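PDB 3B7F: glycosyl hydrolase, BNR repeat from Ralstonia eutropha, which probably acts as a hydrolase, perhaps on glycosidic bonds like the related non-viral sialidases, and is built as a seven-bladed beta-propeller. Local coordinates for residues Pro282-Arg288 with Met346-Ala352; Arg291-Pro297 with Val315-Ala321. One frame throughout, in Å; residues are numbered along the deposited sequence.

Contact 1: Pro282-Arg288 with Met346-Ala352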
loop_
_atom_site.group_PDB
_atom_site.type_symbol
_atom_site.label_atom_id
_atom_site.label_comp_id
_atom_site.label_asym_id
_atom_site.label_seq_id
_atom_site.Cartn_x
_atom_site.Cartn_y
_atom_site.Cartn_z
ATOM N N PRO A 282 3.708 -0.045 -6.656
ATOM C CA PRO A 282 2.293 -0.247 -6.250
ATOM C C PRO A 282 1.476 -1.261 -7.093
ATOM O O PRO A 282 1.834 -1.573 -8.241
ATOM C CB PRO A 282 1.693 1.135 -6.503
ATOM C CG PRO A 282 2.439 1.618 -7.716
ATOM C CD PRO A 282 3.828 1.093 -7.599
ATOM N N ILE A 283 0.400 -1.773 -6.508
ATOM C CA ILE A 283 -0.586 -2.582 -7.237
ATOM C C ILE A 283 -1.974 -2.191 -6.683
ATOM O O ILE A 283 -2.123 -1.999 -5.486
ATOM C CB ILE A 283 -0.295 -4.118 -7.183
ATOM C CG1 ILE A 283 -1.098 -4.862 -8.261
ATOM C CG2 ILE A 283 -0.560 -4.711 -5.780
ATOM C CD1 ILE A 283 -0.519 -6.234 -8.674
ATOM N N VAL A 284 -2.972 -2.065 -7.552
ATOM C CA VAL A 284 -4.328 -1.658 -7.157
ATOM C C VAL A 284 -5.327 -2.530 -7.891
ATOM O O VAL A 284 -5.131 -2.808 -9.057
ATOM C CB VAL A 284 -4.586 -0.130 -7.486
ATOM C CG1 VAL A 284 -6.067 0.226 -7.354
ATOM C CG2 VAL A 284 -3.730 0.751 -6.602
ATOM N N VAL A 285 -6.392 -2.948 -7.214
ATOM C CA VAL A 285 -7.437 -3.796 -7.822
ATOM C C VAL A 285 -8.748 -3.034 -7.952
ATOM O O VAL A 285 -9.032 -2.171 -7.156
ATOM C CB VAL A 285 -7.683 -5.077 -7.003
ATOM C CG1 VAL A 285 -6.408 -5.723 -6.693
ATOM C CG2 VAL A 285 -8.464 -4.789 -5.677
ATOM N N HIS A 286 -9.511 -3.323 -8.998
ATOM C CA HIS A 286 -10.836 -2.745 -9.208
ATOM C C HIS A 286 -11.729 -3.323 -8.087
ATOM O O HIS A 286 -11.748 -4.512 -7.880
ATOM C CB HIS A 286 -11.323 -3.141 -10.598
ATOM C CG HIS A 286 -12.620 -2.526 -11.022
ATOM N ND1 HIS A 286 -13.824 -2.816 -10.420
ATOM C CD2 HIS A 286 -12.912 -1.704 -12.054
ATOM C CE1 HIS A 286 -14.796 -2.172 -11.039
ATOM N NE2 HIS A 286 -14.272 -1.506 -12.050
ATOM N N GLN A 287 -12.421 -2.465 -7.343
ATOM C CA GLN A 287 -13.298 -2.881 -6.226
ATOM C C GLN A 287 -14.269 -4.041 -6.485
ATOM O O GLN A 287 -14.439 -4.902 -5.634
ATOM C CB GLN A 287 -14.142 -1.700 -5.756
ATOM C CG GLN A 287 -13.512 -0.906 -4.650
ATOM C CD GLN A 287 -13.575 -1.624 -3.331
ATOM O OE1 GLN A 287 -14.608 -2.191 -2.974
ATOM N NE2 GLN A 287 -12.472 -1.604 -2.599
ATOM N N ARG A 288 -14.903 -4.005 -7.654
ATOM C CA ARG A 288 -15.891 -4.981 -8.075
ATOM C C ARG A 288 -15.416 -6.115 -8.997
ATOM O O ARG A 288 -16.003 -7.183 -8.951
ATOM C CB ARG A 288 -17.050 -4.249 -8.737
ATOM C CG ARG A 288 -17.787 -3.385 -7.733
ATOM C CD ARG A 288 -18.920 -2.663 -8.333
ATOM N NE ARG A 288 -18.536 -1.716 -9.381
ATOM C CZ ARG A 288 -18.001 -0.512 -9.172
ATOM N NH1 ARG A 288 -17.770 -0.052 -7.953
ATOM N NH2 ARG A 288 -17.724 0.263 -10.217
HETATM N N MSE A 346 -0.397 4.742 -5.311
HETATM C CA MSE A 346 -1.518 4.545 -6.250
HETATM C C MSE A 346 -2.731 4.133 -5.453
HETATM O O MSE A 346 -2.592 3.404 -4.482
HETATM C CB MSE A 346 -1.348 3.441 -7.286
HETATM C CG MSE A 346 -0.474 3.754 -8.407
HETATM SE SE MSE A 346 -0.966 2.767 -10.016
HETATM C CE MSE A 346 -0.645 1.097 -9.255
ATOM N N THR A 347 -3.910 4.577 -5.894
ATOM C CA THR A 347 -5.174 4.212 -5.272
ATOM C C THR A 347 -6.270 4.297 -6.318
ATOM O O THR A 347 -6.073 4.844 -7.416
ATOM C CB THR A 347 -5.507 5.135 -4.078
ATOM O OG1 THR A 347 -6.582 4.597 -3.306
ATOM C CG2 THR A 347 -5.854 6.553 -4.552
ATOM N N ALA A 348 -7.417 3.746 -5.964
ATOM C CA ALA A 348 -8.556 3.753 -6.850
ATOM C C ALA A 348 -9.803 4.032 -6.022
ATOM O O ALA A 348 -9.815 3.769 -4.829
ATOM C CB ALA A 348 -8.642 2.404 -7.640
ATOM N N ASP A 349 -10.806 4.650 -6.635
ATOM C CA ASP A 349 -12.097 4.886 -5.975
ATOM C C ASP A 349 -13.058 3.706 -6.302
ATOM O O ASP A 349 -12.653 2.756 -6.971
ATOM C CB ASP A 349 -12.655 6.273 -6.316
ATOM C CG ASP A 349 -13.058 6.434 -7.770
ATOM O OD1 ASP A 349 -13.644 5.506 -8.362
ATOM O OD2 ASP A 349 -12.804 7.534 -8.316
ATOM N N ALA A 350 -14.307 3.776 -5.813
ATOM C CA ALA A 350 -15.325 2.747 -6.041
ATOM C C ALA A 350 -16.493 3.301 -6.855
ATOM O O ALA A 350 -17.597 2.782 -6.781
ATOM C CB ALA A 350 -15.816 2.161 -4.693
ATOM N N HIS A 351 -16.252 4.363 -7.635
ATOM C CA HIS A 351 -17.283 4.928 -8.507
ATOM C C HIS A 351 -17.426 4.063 -9.738
ATOM O O HIS A 351 -16.673 3.108 -9.918
ATOM C CB HIS A 351 -16.939 6.371 -8.894
ATOM C CG HIS A 351 -17.219 7.368 -7.819
ATOM N ND1 HIS A 351 -16.930 7.130 -6.492
ATOM C CD2 HIS A 351 -17.707 8.627 -7.884
ATOM C CE1 HIS A 351 -17.267 8.190 -5.779
ATOM N NE2 HIS A 351 -17.728 9.118 -6.603
ATOM N N ALA A 352 -18.414 4.388 -10.559
ATOM C CA ALA A 352 -18.666 3.724 -11.830
ATOM C C ALA A 352 -18.599 4.793 -12.919
ATOM O O ALA A 352 -19.444 5.687 -12.936
ATOM C CB ALA A 352 -20.026 3.042 -11.829
HETATM O O HOH W 1 -11.482 0.177 -7.267
#
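This is an interface between two adjacent blades, made by their innermost strands and the turns that follow. Strands 282-285 and 346-348 run almost parallel, at 5°, but their axes stay 6.7 Å apart, too far for sheet pairing, so side chains fill the gap. Val284 sits at its middle, with CG2 3.7 Å from CB of Met346 and CG1 3.4 Å from CB of Ala348. The selenomethionine Met346 folds its tip back to Pro282, CE to CG 3.5 Å. In a seven-bladed propeller such first strands line the central channel, each in its own four-stranded antiparallel sheet. Past the strands the contact turns polar. Arg288 reaches across with its guanidinium edge, donating from NH1 to Ala350 O (3.1 Å) and from NH2 to His351 O (3.0 Å). An Asx turn, His351 N to Asp349 OD1 at 2.9 Å, shapes that receiving loop, while Asp349 OD2 hydrogen-bonds Tyr357 OH and salt-bridges Arg42. A water links Gln287 N and Asp349 O, 2.8 Å from each.

Contact 2: Arg291-Pro297 with Val315-Ala321; sequences RTVWVFP and VYVTRDA. With EDO (1,2-ethanediol), chain H.
The second and third strands of one propeller blade pair here, antiparallel: 293-297 against 315-318, axes 4.7 Å apart at closest, directions 152° apart. Val293-Val295 and Val315-Thr318 are extended (phi -96 to -146°, psi 136 to 166°). Val293 faces Thr318 and Val295 faces Tyr316 as hydrogen-bonded pairs: Val293 N to Thr318 O is 3.1 Å; Thr318 N to Val293 O, Val295 N to Tyr316 O and Tyr316 N to Val295 O are each 3.0 Å. These four side chains share one sheet face; Trp294 and Val317, a non-hydrogen-bonded pair (CA to CA 4.6 Å), take the other.

Arg291, Val315 and Tyr316 have the largest individual shares of the buried surface. Arg291, rotamer m, t, p, lays one guanidinium face over Asp320 CA; its carbonyl O accepts from Ala321 N at 2.9 Å, where Ala321 is left-handed (phi 59°, psi 27°). Val315, chi1 t, splits its methyls between two ring edges: CG1 is 3.7 Å from Trp294 CD1, CG2 3.8 Å from Phe296 CD2. Tyr316, chi1 m, packs CD1 3.7 Å from Pro297 CG and sends its OH to Arg327. Trp294 (chi1 m, chi2 -88°) sets a ring face against Val317 CG2, 3.4 Å from NE1, which donates to Glu371 O.

Thr318, Asp320 and Gly322 begin an Asp box, the signature turn of BNR repeats, joining a blade's third and fourth strands; Asp320 OD2 and Thr318 OG1 both bond Ser324. A 1,2-ethanediol, probably from the crystallisation liquor, donates from O2 to Thr292 OG1 (2.8 Å); Asp289 hydrogen-bonds both. Main-chain bonds thus fix the register, while side chains crossing between the segments meet mainly through apolar contact.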
loop_
_atom_site.group_PDB
_atom_site.type_symbol
_atom_site.label_atom_id
_atom_site.label_comp_id
_atom_site.label_asym_id
_atom_site.label_seq_id
_atom_site.Cartn_x
_atom_site.Cartn_y
_atom_site.Cartn_z
ATOM N N ARG A 291 -10.622 -9.314 -11.909
ATOM C CA ARG A 291 -9.768 -9.451 -13.100
ATOM C C ARG A 291 -9.026 -8.163 -13.480
ATOM O O ARG A 291 -8.094 -8.223 -14.272
ATOM C CB ARG A 291 -10.596 -9.960 -14.288
ATOM C CG ARG A 291 -11.116 -11.379 -14.070
ATOM C CD ARG A 291 -12.130 -11.913 -15.109
ATOM N NE ARG A 291 -11.663 -12.075 -16.492
ATOM C CZ ARG A 291 -10.856 -13.044 -16.957
ATOM N NH1 ARG A 291 -10.294 -13.947 -16.156
ATOM N NH2 ARG A 291 -10.550 -13.074 -18.256
ATOM N N THR A 292 -9.431 -7.023 -12.902
ATOM C CA THR A 292 -8.867 -5.723 -13.239
ATOM C C THR A 292 -7.909 -5.230 -12.163
ATOM O O THR A 292 -8.271 -5.127 -10.988
ATOM C CB THR A 292 -9.957 -4.692 -13.535
ATOM O OG1 THR A 292 -10.696 -5.152 -14.661
ATOM C CG2 THR A 292 -9.340 -3.286 -13.844
ATOM N N VAL A 293 -6.689 -4.938 -12.605
ATOM C CA VAL A 293 -5.567 -4.560 -11.744
ATOM C C VAL A 293 -4.728 -3.562 -12.507
ATOM O O VAL A 293 -4.646 -3.651 -13.738
ATOM C CB VAL A 293 -4.742 -5.841 -11.331
ATOM C CG1 VAL A 293 -3.368 -5.503 -10.839
ATOM C CG2 VAL A 293 -5.510 -6.664 -10.278
ATOM N N TRP A 294 -4.154 -2.596 -11.778
ATOM C CA TRP A 294 -3.274 -1.549 -12.313
ATOM C C TRP A 294 -1.914 -1.610 -11.636
ATOM O O TRP A 294 -1.867 -1.839 -10.434
ATOM C CB TRP A 294 -3.847 -0.141 -12.049
ATOM C CG TRP A 294 -5.084 0.152 -12.781
ATOM C CD1 TRP A 294 -5.168 0.659 -14.021
ATOM C CD2 TRP A 294 -6.429 -0.066 -12.338
ATOM N NE1 TRP A 294 -6.466 0.800 -14.386
ATOM C CE2 TRP A 294 -7.271 0.338 -13.383
ATOM C CE3 TRP A 294 -7.001 -0.564 -11.155
ATOM C CZ2 TRP A 294 -8.667 0.288 -13.292
ATOM C CZ3 TRP A 294 -8.386 -0.604 -11.049
ATOM C CH2 TRP A 294 -9.206 -0.173 -12.115
ATOM N N VAL A 295 -0.839 -1.396 -12.413
ATOM C CA VAL A 295 0.532 -1.298 -11.925
ATOM C C VAL A 295 1.206 -0.027 -12.524
ATOM O O VAL A 295 0.655 0.601 -13.402
ATOM C CB VAL A 295 1.396 -2.595 -12.219
ATOM C CG1 VAL A 295 0.826 -3.796 -11.428
ATOM C CG2 VAL A 295 1.528 -2.909 -13.764
ATOM N N PHE A 296 2.355 0.369 -11.976
ATOM C CA PHE A 296 3.144 1.490 -12.482
ATOM C C PHE A 296 4.609 1.005 -12.665
ATOM O O PHE A 296 5.430 1.121 -11.743
ATOM C CB PHE A 296 3.108 2.711 -11.581
ATOM C CG PHE A 296 3.702 3.936 -12.254
ATOM C CD1 PHE A 296 5.078 4.203 -12.208
ATOM C CD2 PHE A 296 2.874 4.797 -13.009
ATOM C CE1 PHE A 296 5.601 5.330 -12.868
ATOM C CE2 PHE A 296 3.392 5.902 -13.658
ATOM C CZ PHE A 296 4.751 6.180 -13.587
ATOM N N PRO A 297 4.927 0.469 -13.857
ATOM C CA PRO A 297 6.238 -0.079 -14.077
ATOM C C PRO A 297 7.424 0.873 -14.033
ATOM O O PRO A 297 7.341 2.015 -14.492
ATOM C CB PRO A 297 6.122 -0.701 -15.482
ATOM C CG PRO A 297 4.648 -0.914 -15.660
ATOM C CD PRO A 297 4.063 0.257 -15.036
ATOM N N VAL A 315 0.911 3.808 -16.684
ATOM C CA VAL A 315 0.256 2.843 -15.837
ATOM C C VAL A 315 -0.051 1.696 -16.803
ATOM O O VAL A 315 -0.255 1.934 -18.007
ATOM C CB VAL A 315 -1.070 3.427 -15.235
ATOM C CG1 VAL A 315 -2.010 2.345 -14.736
ATOM C CG2 VAL A 315 -0.777 4.458 -14.170
ATOM N N TYR A 316 -0.071 0.455 -16.317
ATOM C CA TYR A 316 -0.520 -0.666 -17.157
ATOM C C TYR A 316 -1.712 -1.254 -16.470
ATOM O O TYR A 316 -1.709 -1.398 -15.258
ATOM C CB TYR A 316 0.567 -1.731 -17.425
ATOM C CG TYR A 316 1.433 -1.398 -18.619
ATOM C CD1 TYR A 316 2.358 -0.365 -18.552
ATOM C CD2 TYR A 316 1.296 -2.083 -19.828
ATOM C CE1 TYR A 316 3.123 -0.014 -19.614
ATOM C CE2 TYR A 316 2.069 -1.740 -20.900
ATOM C CZ TYR A 316 3.001 -0.716 -20.782
ATOM O OH TYR A 316 3.797 -0.360 -21.841
ATOM N N VAL A 317 -2.742 -1.564 -17.261
ATOM C CA VAL A 317 -3.939 -2.228 -16.769
ATOM C C VAL A 317 -4.032 -3.642 -17.355
ATOM O O VAL A 317 -3.500 -3.907 -18.439
ATOM C CB VAL A 317 -5.227 -1.441 -17.159
ATOM C CG1 VAL A 317 -5.465 -1.523 -18.657
ATOM C CG2 VAL A 317 -6.465 -1.945 -16.385
ATOM N N THR A 318 -4.664 -4.543 -16.591
ATOM C CA THR A 318 -5.101 -5.856 -17.077
ATOM C C THR A 318 -6.595 -5.930 -16.713
ATOM O O THR A 318 -6.973 -5.456 -15.675
ATOM C CB THR A 318 -4.322 -7.077 -16.503
ATOM O OG1 THR A 318 -4.826 -8.273 -17.125
ATOM C CG2 THR A 318 -4.425 -7.194 -14.957
ATOM N N ARG A 319 -7.426 -6.401 -17.627
ATOM C CA ARG A 319 -8.848 -6.637 -17.376
ATOM C C ARG A 319 -9.206 -8.123 -17.476
ATOM O O ARG A 319 -10.382 -8.486 -17.450
ATOM C CB ARG A 319 -9.672 -5.792 -18.347
ATOM C CG ARG A 319 -9.398 -4.265 -18.153
ATOM C CD ARG A 319 -10.458 -3.418 -18.853
ATOM N NE ARG A 319 -10.519 -2.033 -18.334
ATOM C CZ ARG A 319 -9.815 -1.006 -18.807
ATOM N NH1 ARG A 319 -8.985 -1.134 -19.830
ATOM N NH2 ARG A 319 -9.954 0.173 -18.243
ATOM N N ASP A 320 -8.181 -8.977 -17.537
ATOM C CA ASP A 320 -8.330 -10.423 -17.707
ATOM C C ASP A 320 -7.405 -11.188 -16.758
ATOM O O ASP A 320 -6.865 -12.218 -17.122
ATOM C CB ASP A 320 -8.115 -10.819 -19.195
ATOM C CG ASP A 320 -6.764 -10.364 -19.759
ATOM O OD1 ASP A 320 -5.812 -10.039 -19.002
ATOM O OD2 ASP A 320 -6.646 -10.342 -20.991
ATOM N N ALA A 321 -7.250 -10.668 -15.537
ATOM C CA ALA A 321 -6.471 -11.297 -14.456
ATOM C C ALA A 321 -4.993 -11.550 -14.762
ATOM O O ALA A 321 -4.388 -12.453 -14.174
ATOM C CB ALA A 321 -7.155 -12.591 -13.980
HETATM C C1 EDO H . -14.777 -3.442 -15.912
HETATM O O1 EDO H . -14.744 -4.263 -14.733
HETATM C C2 EDO H . -13.447 -2.714 -16.172
HETATM O O2 EDO H . -12.283 -3.571 -16.291
HETATM O O HOH W 2 -11.842 -10.269 -19.571
#

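How the contacts relate
Following the chain, 282-288 lays down the inner strand of the sixth sheet, and a tight turn through Asp289 leads straight into 291-297. A long connection without helix or strand then brings 315-321 back alongside, closing contact 2. The outer strand 326-328 completes the blade before the chain returns to the centre, where 346-352 starts the next blade and closes contact 1. Contact 2 therefore lies wholly within the larger loop: one holds a blade together, the other joins it to its neighbour. They share a seam, with probable hydrogen bonds Val284 O to Trp294 N (2.9 Å) and His286 N to Thr292 O (3.0 Å), and Met346 CE packs 3.4 Å from Trp294 O.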